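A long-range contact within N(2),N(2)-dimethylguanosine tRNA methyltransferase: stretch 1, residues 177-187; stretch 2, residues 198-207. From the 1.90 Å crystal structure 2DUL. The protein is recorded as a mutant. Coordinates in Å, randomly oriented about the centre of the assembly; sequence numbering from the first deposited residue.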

# COMPACT_ATOMS: atom_id res chain seq x y z
N ALA A 177 -18.79 -5.13 -7.48
CA ALA A 177 -17.50 -5.79 -7.52
C ALA A 177 -16.76 -5.56 -6.20
O ALA A 177 -16.04 -6.44 -5.72
CB ALA A 177 -16.67 -5.26 -8.68
N CYS A 178 -16.94 -4.38 -5.60
CA CYS A 178 -16.27 -4.08 -4.34
C CYS A 178 -16.82 -4.98 -3.25
O CYS A 178 -16.07 -5.45 -2.40
CB CYS A 178 -16.44 -2.60 -3.95
SG CYS A 178 -15.37 -2.10 -2.55
N LEU A 179 -18.13 -5.21 -3.26
CA LEU A 179 -18.74 -6.08 -2.26
C LEU A 179 -18.19 -7.50 -2.40
O LEU A 179 -17.87 -8.16 -1.41
CB LEU A 179 -20.26 -6.12 -2.44
CG LEU A 179 -21.13 -5.26 -1.50
CD1 LEU A 179 -20.71 -3.81 -1.58
CD2 LEU A 179 -22.60 -5.43 -1.87
N ARG A 180 -18.08 -7.97 -3.64
CA ARG A 180 -17.57 -9.32 -3.90
C ARG A 180 -16.11 -9.51 -3.54
O ARG A 180 -15.74 -10.51 -2.91
CB ARG A 180 -17.76 -9.71 -5.37
CG ARG A 180 -19.21 -9.79 -5.86
CD ARG A 180 -19.32 -10.68 -7.10
NE ARG A 180 -18.38 -10.28 -8.14
CZ ARG A 180 -18.54 -9.24 -8.95
NH1 ARG A 180 -19.61 -8.47 -8.86
NH2 ARG A 180 -17.60 -8.94 -9.85
N LYS A 181 -15.26 -8.56 -3.94
CA LYS A 181 -13.83 -8.68 -3.69
C LYS A 181 -13.35 -8.25 -2.31
O LYS A 181 -12.54 -8.95 -1.69
CB LYS A 181 -13.05 -7.87 -4.74
CG LYS A 181 -13.32 -8.28 -6.18
CD LYS A 181 -12.62 -7.35 -7.16
CE LYS A 181 -13.05 -7.62 -8.60
NZ LYS A 181 -12.62 -8.97 -9.06
N TYR A 182 -13.86 -7.12 -1.83
CA TYR A 182 -13.44 -6.57 -0.54
C TYR A 182 -14.43 -6.66 0.60
O TYR A 182 -14.12 -6.24 1.72
CB TYR A 182 -13.02 -5.11 -0.75
CG TYR A 182 -11.89 -4.98 -1.73
CD1 TYR A 182 -10.58 -5.28 -1.35
CD2 TYR A 182 -12.12 -4.63 -3.06
CE1 TYR A 182 -9.53 -5.23 -2.26
CE2 TYR A 182 -11.07 -4.57 -3.99
CZ TYR A 182 -9.78 -4.88 -3.58
OH TYR A 182 -8.74 -4.86 -4.46
N LEU A 183 -15.61 -7.21 0.34
CA LEU A 183 -16.64 -7.35 1.36
C LEU A 183 -16.85 -6.03 2.12
O LEU A 183 -16.86 -6.00 3.36
CB LEU A 183 -16.28 -8.49 2.32
CG LEU A 183 -16.21 -9.87 1.64
CD1 LEU A 183 -15.74 -10.92 2.65
CD2 LEU A 183 -17.59 -10.24 1.08
N ALA A 184 -17.01 -4.95 1.37
CA ALA A 184 -17.21 -3.62 1.95
C ALA A 184 -17.97 -2.74 0.96
O ALA A 184 -17.88 -2.95 -0.25
CB ALA A 184 -15.85 -2.98 2.29
N VAL A 185 -18.72 -1.78 1.50
CA VAL A 185 -19.50 -0.83 0.70
C VAL A 185 -18.63 0.42 0.49
O VAL A 185 -18.33 1.15 1.44
CB VAL A 185 -20.81 -0.44 1.44
CG1 VAL A 185 -21.63 0.52 0.58
CG2 VAL A 185 -21.63 -1.69 1.76
N PRO A 186 -18.23 0.68 -0.77
CA PRO A 186 -17.39 1.84 -1.09
C PRO A 186 -18.12 3.18 -1.14
O PRO A 186 -19.34 3.24 -1.34
CB PRO A 186 -16.79 1.45 -2.44
CG PRO A 186 -17.96 0.79 -3.10
CD PRO A 186 -18.55 -0.09 -1.99
N LEU A 187 -17.36 4.25 -0.96
CA LEU A 187 -17.89 5.60 -1.00
C LEU A 187 -17.24 6.35 -2.16
O LEU A 187 -16.03 6.55 -2.18
CB LEU A 187 -17.60 6.35 0.31
CG LEU A 187 -17.93 7.85 0.29
CD1 LEU A 187 -19.41 8.05 0.02
CD2 LEU A 187 -17.54 8.48 1.62
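Stretch 2 (198-207) RILVGVIARY

Arg-206, on the helix of stretch 2, donates to two successive carbonyls where the helix of stretch 1 gives way to loop. Its NH2 lies 2.8 Å from Tyr-182 O and its NH1 2.9 Å from Leu-183 O, both hydrogen bonds; a weak third runs from NH2 to Leu-183 O at 3.4 Å. Both oxygens lie at the edge of the guanidinium, near its plane, where the N-H groups point. The carbonyls are available because the stretch 1 helix ends at Tyr-182: Leu-183 leaves helical geometry with positive phi (phi/psi 48/50), although its N still makes a weak bond to Leu-179 O (3.0 Å). The side chain of Arg-206 (chi1 m, chi2 t, chi3 m) also makes a weak hydrogen bond within its own helix, from Arg-206 NE to Gly-202 O at 3.4 Å. Near this site one water links the stretches, donating to Lys-181 O at 2.8 Å and hydrogen-bonding Tyr-207 OH at 2.6 Å; the CA-to-CB bond of Tyr-207 points sideways, but the end of its side chain comes nearer to stretch 1.

Stretch 2 is helical throughout, from Arg-198 to Tyr-207, whereas stretch 1 is helical from Ala-177 to Tyr-182 and then runs on as loop, with Ala-184 extended (phi/psi -154/152). The two helices run in broadly the same direction, 34° between their N-to-C vectors, yet their axes come no closer than 11.5 Å. The backbones are nearer where the first helix ends and the loop begins: the CA atoms of Tyr-182 and Val-203 are 6.2 Å apart, those of Ala-184 and Ile-199 6.9 Å.

One helical turn before Val-203, Ile-199 points toward stretch 1 and has the largest covered area of any residue in the contact. Its CG2 lies 3.8 Å from Tyr-182 CB and 3.9 Å from Ala-184 CB, while its CD1 reaches Pro-186 CA at 3.9 Å and Cys-178 SG at 4.4 Å. Ile-199 (chi1 m, chi2 t) therefore touches both the helix and the loop that follows it. Val-203 packs beside the tyrosine: its CG1 sits at the ring edge, 4.2 Å from Tyr-182 CD1, and its CG2 is 3.9 Å from Tyr-182 O, the same carbonyl that Arg-206 binds. Ile-199, Val-203 and Arg-206, spaced four and three residues apart, thus present one side of their helix to stretch 1. Altogether 394 Å² is buried, counting both sides.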

# COMPACT_ATOMS: atom_id res chain seq x y z
N ARG A 198 -8.50 2.73 3.06
CA ARG A 198 -8.91 2.19 4.36
C ARG A 198 -9.67 0.88 4.20
O ARG A 198 -9.65 0.04 5.10
CB ARG A 198 -9.75 3.22 5.13
CG ARG A 198 -8.91 4.35 5.67
CD ARG A 198 -9.73 5.42 6.38
NE ARG A 198 -8.85 6.50 6.82
CZ ARG A 198 -8.09 6.45 7.91
NH1 ARG A 198 -7.31 7.49 8.21
NH2 ARG A 198 -8.11 5.39 8.70
N ILE A 199 -10.34 0.70 3.06
CA ILE A 199 -11.04 -0.55 2.79
C ILE A 199 -10.00 -1.65 2.61
O ILE A 199 -10.14 -2.76 3.12
CB ILE A 199 -11.93 -0.46 1.51
CG1 ILE A 199 -13.20 0.35 1.81
CG2 ILE A 199 -12.33 -1.87 1.05
CD1 ILE A 199 -14.03 0.69 0.58
N LEU A 200 -8.92 -1.33 1.89
CA LEU A 200 -7.85 -2.30 1.66
C LEU A 200 -7.22 -2.72 2.98
O LEU A 200 -7.03 -3.91 3.24
CB LEU A 200 -6.77 -1.69 0.77
CG LEU A 200 -6.00 -2.59 -0.21
CD1 LEU A 200 -4.67 -1.93 -0.53
CD2 LEU A 200 -5.78 -3.97 0.36
N VAL A 201 -6.87 -1.75 3.82
CA VAL A 201 -6.27 -2.08 5.11
C VAL A 201 -7.25 -2.91 5.93
O VAL A 201 -6.87 -3.90 6.55
CB VAL A 201 -5.90 -0.81 5.90
CG1 VAL A 201 -5.36 -1.19 7.29
CG2 VAL A 201 -4.85 0.00 5.13
N GLY A 202 -8.51 -2.50 5.90
CA GLY A 202 -9.54 -3.19 6.64
C GLY A 202 -9.75 -4.65 6.25
O GLY A 202 -10.02 -5.49 7.11
N VAL A 203 -9.64 -4.97 4.96
CA VAL A 203 -9.84 -6.35 4.53
C VAL A 203 -8.65 -7.23 4.96
O VAL A 203 -8.83 -8.40 5.29
CB VAL A 203 -10.06 -6.45 3.00
CG1 VAL A 203 -8.75 -6.26 2.25
CG2 VAL A 203 -10.72 -7.80 2.65
N ILE A 204 -7.46 -6.65 4.96
CA ILE A 204 -6.27 -7.38 5.38
C ILE A 204 -6.44 -7.71 6.87
O ILE A 204 -6.18 -8.84 7.30
CB ILE A 204 -4.98 -6.54 5.21
CG1 ILE A 204 -4.74 -6.26 3.73
CG2 ILE A 204 -3.78 -7.29 5.80
CD1 ILE A 204 -3.60 -5.29 3.47
N ALA A 205 -6.89 -6.72 7.64
CA ALA A 205 -7.11 -6.91 9.07
C ALA A 205 -8.15 -7.99 9.34
O ALA A 205 -7.98 -8.82 10.23
CB ALA A 205 -7.54 -5.58 9.71
N ARG A 206 -9.24 -7.96 8.58
CA ARG A 206 -10.31 -8.94 8.77
C ARG A 206 -9.87 -10.36 8.41
O ARG A 206 -10.16 -11.29 9.16
CB ARG A 206 -11.56 -8.54 7.98
CG ARG A 206 -12.34 -7.39 8.63
CD ARG A 206 -13.59 -7.02 7.84
NE ARG A 206 -13.24 -6.37 6.59
CZ ARG A 206 -14.03 -6.35 5.51
NH1 ARG A 206 -15.20 -6.95 5.54
NH2 ARG A 206 -13.62 -5.72 4.41
N TYR A 207 -9.16 -10.53 7.29
CA TYR A 207 -8.69 -11.87 6.91
C TYR A 207 -7.64 -12.41 7.88
O TYR A 207 -7.54 -13.63 8.08
CB TYR A 207 -8.08 -11.86 5.50
CG TYR A 207 -9.06 -12.14 4.38
CD1 TYR A 207 -10.11 -11.26 4.11
CD2 TYR A 207 -8.95 -13.29 3.60
CE1 TYR A 207 -11.03 -11.53 3.09
CE2 TYR A 207 -9.86 -13.57 2.58
CZ TYR A 207 -10.90 -12.68 2.33
OH TYR A 207 -11.81 -12.95 1.34
O HOH W 1 -13.12 -10.99 0.16